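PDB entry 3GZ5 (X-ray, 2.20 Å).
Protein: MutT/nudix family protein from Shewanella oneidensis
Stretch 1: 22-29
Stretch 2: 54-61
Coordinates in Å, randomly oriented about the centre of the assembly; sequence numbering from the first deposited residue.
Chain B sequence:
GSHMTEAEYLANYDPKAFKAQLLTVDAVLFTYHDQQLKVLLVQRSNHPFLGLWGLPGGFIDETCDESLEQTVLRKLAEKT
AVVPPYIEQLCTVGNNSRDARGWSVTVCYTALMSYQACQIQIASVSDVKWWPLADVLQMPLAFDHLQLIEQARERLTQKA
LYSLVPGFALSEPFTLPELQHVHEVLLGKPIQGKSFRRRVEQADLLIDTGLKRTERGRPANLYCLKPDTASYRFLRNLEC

Stretch 1 22-29: LLTVDAVL
Stretch 2, residues 54-61: GLPGGFID

Two short stretches of one chain, Leu22 to Leu29 and Gly54 to Asp61, pack side by side and bury 595 Å² between them, both sides summed. Apolar side chains meet near both ends of the contact. Toward one end, Leu55 points its CA-to-CB bond at the first stretch; with chi1 m and chi2 t, it brings CD2 to 3.8 Å from CG2 of Val28 (chi1 t), its CD1 to 4.0 Å from Asp26 CB, and its CB to 3.7 Å from Ala27 O. Toward the other end, Ile60 (chi1 m, chi2 t) extends its side chain back to the strand: its CD1 lies 3.9 Å from CD2 of Leu23 (chi1 t, chi2 p), and its CG1 lies 4.2 Å from CG2 of Val25 (chi1 t). These are ordinary van der Waals distances, without directional bonding.

Between these clusters the backbones pair. Leu22 to Leu29 is all strand, with phi from -71° to -143° and psi from 101° to 168°. The second stretch runs roughly against it, the end-to-end directions lying 141° apart, and is strand at Gly57 and Gly58, entered through Leu55 (-62/146) and Pro56 (-65/145, C-gamma endo). Val25 and Gly58 form an antiparallel hydrogen-bonded pair, CA to CA 5.3 Å: Val25 N donates to Gly58 O at 2.8 Å (159°), and Gly58 N returns the bond to Val25 O at 2.8 Å (153°). One step on, Asp26 and Gly57 form the non-hydrogen-bonded pair, their CA atoms only 4.0 Å apart. The ladder continues as Ala27 N donates to Pro56 O at 3.1 Å (150°). The same carbonyls also receive CA-H...O contacts, from Thr24 CA to Gly58 O at 3.3 Å and from Asp26 CA to Pro56 O at 3.4 Å.

Gly57 (156/-179) and Gly58 (150/-153) have backbone angles that call for glycine, since a CB would jam against the preceding carbonyl O. At Gly57 the neighbouring strand adds a second restriction: an ideal CB would fall 1.8 Å from Asp26 OD2 and 2.3 Å from Val25 O. Asp26 (chi1 m, chi2 143°) uses this vacancy, its OD2 resting 3.2 Å from Gly57 CA. That oxygen also lies 3.0 Å from Val25 O, but two acceptors make no hydrogen bond; Asp26 OD1 is bonded elsewhere in the structure.

At the outer end, Phe59 points its CA-to-CB bond away, yet chi1 m and chi2 -69° bring the ring back to the strand. Leu23 O approaches the ring edge, 3.4 Å from Phe59 CD1, where the weakly positive rim suits a carbonyl oxygen. Thr24 (chi1 p) sets CG2 at 3.7 Å from Phe59 CE1, while its OG1 is hydrogen-bonded elsewhere in the structure. Finally, one water bridges the backbones, donating to Leu23 O at 2.6 Å and accepting from Ile60 N at 2.9 Å, thereby linking them where direct pairing has ceased.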

ATOM      1  N   LEU B  22     -13.120  17.856  -0.228  1.00 50.26           N
ATOM      2  CA  LEU B  22     -12.410  17.917  -1.517  1.00 48.80           C
ATOM      3  C   LEU B  22     -11.682  16.581  -1.725  1.00 47.30           C
ATOM      4  O   LEU B  22     -10.738  16.240  -0.999  1.00 46.99           O
ATOM      5  CB  LEU B  22     -11.348  19.032  -1.499  1.00 48.85           C
ATOM      6  CG  LEU B  22     -11.671  20.542  -1.512  1.00 51.69           C
ATOM      7  CD1 LEU B  22     -10.837  21.319  -0.491  1.00 51.52           C
ATOM      8  CD2 LEU B  22     -11.464  21.132  -2.905  1.00 52.52           C
ATOM      9  N   LEU B  23     -12.122  15.842  -2.737  1.00 45.58           N
ATOM     10  CA  LEU B  23     -11.700  14.482  -2.962  1.00 43.54           C
ATOM     11  C   LEU B  23     -11.150  14.412  -4.362  1.00 42.44           C
ATOM     12  O   LEU B  23     -11.874  14.661  -5.316  1.00 42.38           O
ATOM     13  CB  LEU B  23     -12.888  13.531  -2.794  1.00 42.74           C
ATOM     14  CG  LEU B  23     -12.690  12.028  -2.998  1.00 42.88           C
ATOM     15  CD1 LEU B  23     -11.644  11.462  -2.030  1.00 39.61           C
ATOM     16  CD2 LEU B  23     -14.046  11.281  -2.846  1.00 41.21           C
ATOM     17  N   THR B  24      -9.857  14.114  -4.477  1.00 41.43           N
ATOM     18  CA  THR B  24      -9.210  14.007  -5.773  1.00 40.86           C
ATOM     19  C   THR B  24      -8.435  12.693  -5.910  1.00 41.36           C
ATOM     20  O   THR B  24      -8.243  11.946  -4.939  1.00 41.11           O
ATOM     21  CB  THR B  24      -8.273  15.200  -6.058  1.00 41.05           C
ATOM     22  OG1 THR B  24      -7.235  15.246  -5.068  1.00 42.43           O
ATOM     23  CG2 THR B  24      -9.058  16.560  -6.074  1.00 38.43           C
ATOM     24  N   VAL B  25      -8.014  12.397  -7.128  1.00 41.49           N
ATOM     25  CA  VAL B  25      -7.146  11.266  -7.370  1.00 43.19           C
ATOM     26  C   VAL B  25      -5.910  11.878  -8.052  1.00 43.39           C
ATOM     27  O   VAL B  25      -6.074  12.800  -8.827  1.00 44.39           O
ATOM     28  CB  VAL B  25      -7.888  10.169  -8.240  1.00 43.22           C
ATOM     29  CG1 VAL B  25      -7.039   8.952  -8.426  1.00 45.14           C
ATOM     30  CG2 VAL B  25      -9.185   9.735  -7.565  1.00 42.11           C
ATOM     31  N   ASP B  26      -4.697  11.421  -7.717  1.00 43.13           N
ATOM     32  CA  ASP B  26      -3.453  11.897  -8.356  1.00 42.79           C
ATOM     33  C   ASP B  26      -2.587  10.705  -8.732  1.00 42.16           C
ATOM     34  O   ASP B  26      -2.763   9.621  -8.217  1.00 41.79           O
ATOM     35  CB  ASP B  26      -2.627  12.808  -7.421  1.00 43.36           C
ATOM     36  CG  ASP B  26      -3.248  14.196  -7.241  1.00 46.73           C
ATOM     37  OD1 ASP B  26      -3.194  14.750  -6.140  1.00 47.64           O
ATOM     38  OD2 ASP B  26      -3.823  14.734  -8.202  1.00 54.13           O
ATOM     39  N   ALA B  27      -1.620  10.941  -9.602  1.00 41.49           N
ATOM     40  CA  ALA B  27      -0.693   9.924 -10.068  1.00 40.49           C
ATOM     41  C   ALA B  27       0.687  10.530 -10.233  1.00 40.31           C
ATOM     42  O   ALA B  27       0.841  11.596 -10.856  1.00 39.56           O
ATOM     43  CB  ALA B  27      -1.151   9.366 -11.382  1.00 39.81           C
ATOM     44  N   VAL B  28       1.669   9.850  -9.639  1.00 40.18           N
ATOM     45  CA  VAL B  28       3.080  10.019  -9.964  1.00 39.59           C
ATOM     46  C   VAL B  28       3.435   9.004 -11.062  1.00 40.19           C
ATOM     47  O   VAL B  28       3.585   7.803 -10.807  1.00 40.11           O
ATOM     48  CB  VAL B  28       3.984   9.863  -8.731  1.00 40.02           C
ATOM     49  CG1 VAL B  28       5.391  10.290  -9.064  1.00 39.60           C
ATOM     50  CG2 VAL B  28       3.455  10.714  -7.549  1.00 38.04           C
ATOM     51  N   LEU B  29       3.509   9.493 -12.295  1.00 39.78           N
ATOM     52  CA  LEU B  29       3.853   8.680 -13.429  1.00 39.81           C
ATOM     53  C   LEU B  29       5.326   8.900 -13.743  1.00 41.05           C
ATOM     54  O   LEU B  29       5.734  10.034 -14.035  1.00 41.97           O
ATOM     55  CB  LEU B  29       2.991   9.080 -14.616  1.00 39.06           C
ATOM     56  CG  LEU B  29       3.349   8.602 -16.030  1.00 40.01           C
ATOM     57  CD1 LEU B  29       3.155   7.102 -16.198  1.00 39.27           C
ATOM     58  CD2 LEU B  29       2.499   9.376 -17.060  1.00 38.80           C
ATOM     59  N   GLY B  54       2.505  20.488 -10.720  1.00 54.27           N
ATOM     60  CA  GLY B  54       2.010  19.468  -9.807  1.00 51.66           C
ATOM     61  C   GLY B  54       1.611  18.226 -10.565  1.00 49.49           C
ATOM     62  O   GLY B  54       1.629  18.191 -11.794  1.00 48.83           O
ATOM     63  N   LEU B  55       1.231  17.209  -9.804  1.00 48.51           N
ATOM     64  CA  LEU B  55       0.824  15.915 -10.350  1.00 47.21           C
ATOM     65  C   LEU B  55      -0.403  16.031 -11.243  1.00 46.34           C
ATOM     66  O   LEU B  55      -1.305  16.851 -10.972  1.00 46.02           O
ATOM     67  CB  LEU B  55       0.534  14.941  -9.203  1.00 46.77           C
ATOM     68  CG  LEU B  55       1.651  14.735  -8.180  1.00 46.09           C
ATOM     69  CD1 LEU B  55       1.220  13.810  -7.034  1.00 42.72           C
ATOM     70  CD2 LEU B  55       2.886  14.213  -8.882  1.00 44.23           C
ATOM     71  N   PRO B  56      -0.467  15.196 -12.298  1.00 45.73           N
ATOM     72  CA  PRO B  56      -1.746  15.026 -12.985  1.00 45.19           C
ATOM     73  C   PRO B  56      -2.730  14.376 -12.004  1.00 45.25           C
ATOM     74  O   PRO B  56      -2.316  13.569 -11.150  1.00 44.98           O
ATOM     75  CB  PRO B  56      -1.415  14.087 -14.146  1.00 45.20           C
ATOM     76  CG  PRO B  56      -0.121  13.454 -13.776  1.00 45.60           C
ATOM     77  CD  PRO B  56       0.606  14.371 -12.880  1.00 45.30           C
ATOM     78  N   GLY B  57      -3.999  14.765 -12.097  1.00 44.44           N
ATOM     79  CA  GLY B  57      -5.003  14.305 -11.163  1.00 44.46           C
ATOM     80  C   GLY B  57      -6.177  15.259 -11.069  1.00 44.38           C
ATOM     81  O   GLY B  57      -6.207  16.275 -11.758  1.00 44.62           O
ATOM     82  N   GLY B  58      -7.142  14.928 -10.219  1.00 43.61           N
ATOM     83  CA  GLY B  58      -8.328  15.754 -10.034  1.00 43.76           C
ATOM     84  C   GLY B  58      -9.556  14.950  -9.644  1.00 43.93           C
ATOM     85  O   GLY B  58      -9.448  13.869  -9.061  1.00 43.26           O
ATOM     86  N   PHE B  59     -10.722  15.477  -9.995  1.00 44.12           N
ATOM     87  CA  PHE B  59     -12.003  14.988  -9.462  1.00 44.43           C
ATOM     88  C   PHE B  59     -12.531  13.754 -10.166  1.00 44.20           C
ATOM     89  O   PHE B  59     -12.309  13.530 -11.357  1.00 43.85           O
ATOM     90  CB  PHE B  59     -13.077  16.107  -9.443  1.00 44.57           C
ATOM     91  CG  PHE B  59     -12.670  17.340  -8.666  1.00 44.49           C
ATOM     92  CD1 PHE B  59     -12.543  17.304  -7.292  1.00 46.33           C
ATOM     93  CD2 PHE B  59     -12.405  18.542  -9.325  1.00 45.84           C
ATOM     94  CE1 PHE B  59     -12.152  18.463  -6.554  1.00 45.98           C
ATOM     95  CE2 PHE B  59     -12.009  19.691  -8.618  1.00 45.02           C
ATOM     96  CZ  PHE B  59     -11.883  19.645  -7.224  1.00 46.20           C
ATOM     97  N   ILE B  60     -13.247  12.955  -9.399  1.00 44.66           N
ATOM     98  CA  ILE B  60     -13.995  11.818  -9.929  1.00 44.95           C
ATOM     99  C   ILE B  60     -15.123  12.374 -10.826  1.00 45.75           C
ATOM    100  O   ILE B  60     -15.747  13.379 -10.489  1.00 45.38           O
ATOM    101  CB  ILE B  60     -14.525  10.966  -8.733  1.00 45.23           C
ATOM    102  CG1 ILE B  60     -13.343  10.346  -7.997  1.00 44.72           C
ATOM    103  CG2 ILE B  60     -15.589   9.903  -9.148  1.00 43.55           C
ATOM    104  CD1 ILE B  60     -13.622  10.023  -6.561  1.00 45.72           C
ATOM    105  N   ASP B  61     -15.329  11.759 -11.988  1.00 46.32           N
ATOM    106  CA  ASP B  61     -16.435  12.103 -12.851  1.00 47.28           C
ATOM    107  C   ASP B  61     -17.344  10.877 -12.905  1.00 47.68           C
ATOM    108  O   ASP B  61     -17.000   9.865 -13.521  1.00 47.57           O
ATOM    109  CB  ASP B  61     -15.926  12.506 -14.237  1.00 47.84           C
ATOM    110  CG  ASP B  61     -17.035  13.048 -15.148  1.00 49.10           C
ATOM    111  OD1 ASP B  61     -18.183  12.566 -15.072  1.00 49.89           O
ATOM    112  OD2 ASP B  61     -16.749  13.962 -15.956  1.00 51.18           O
TER
HETATM  113  O   HOH W   1     -13.846  13.693  -6.614  1.00 42.21           O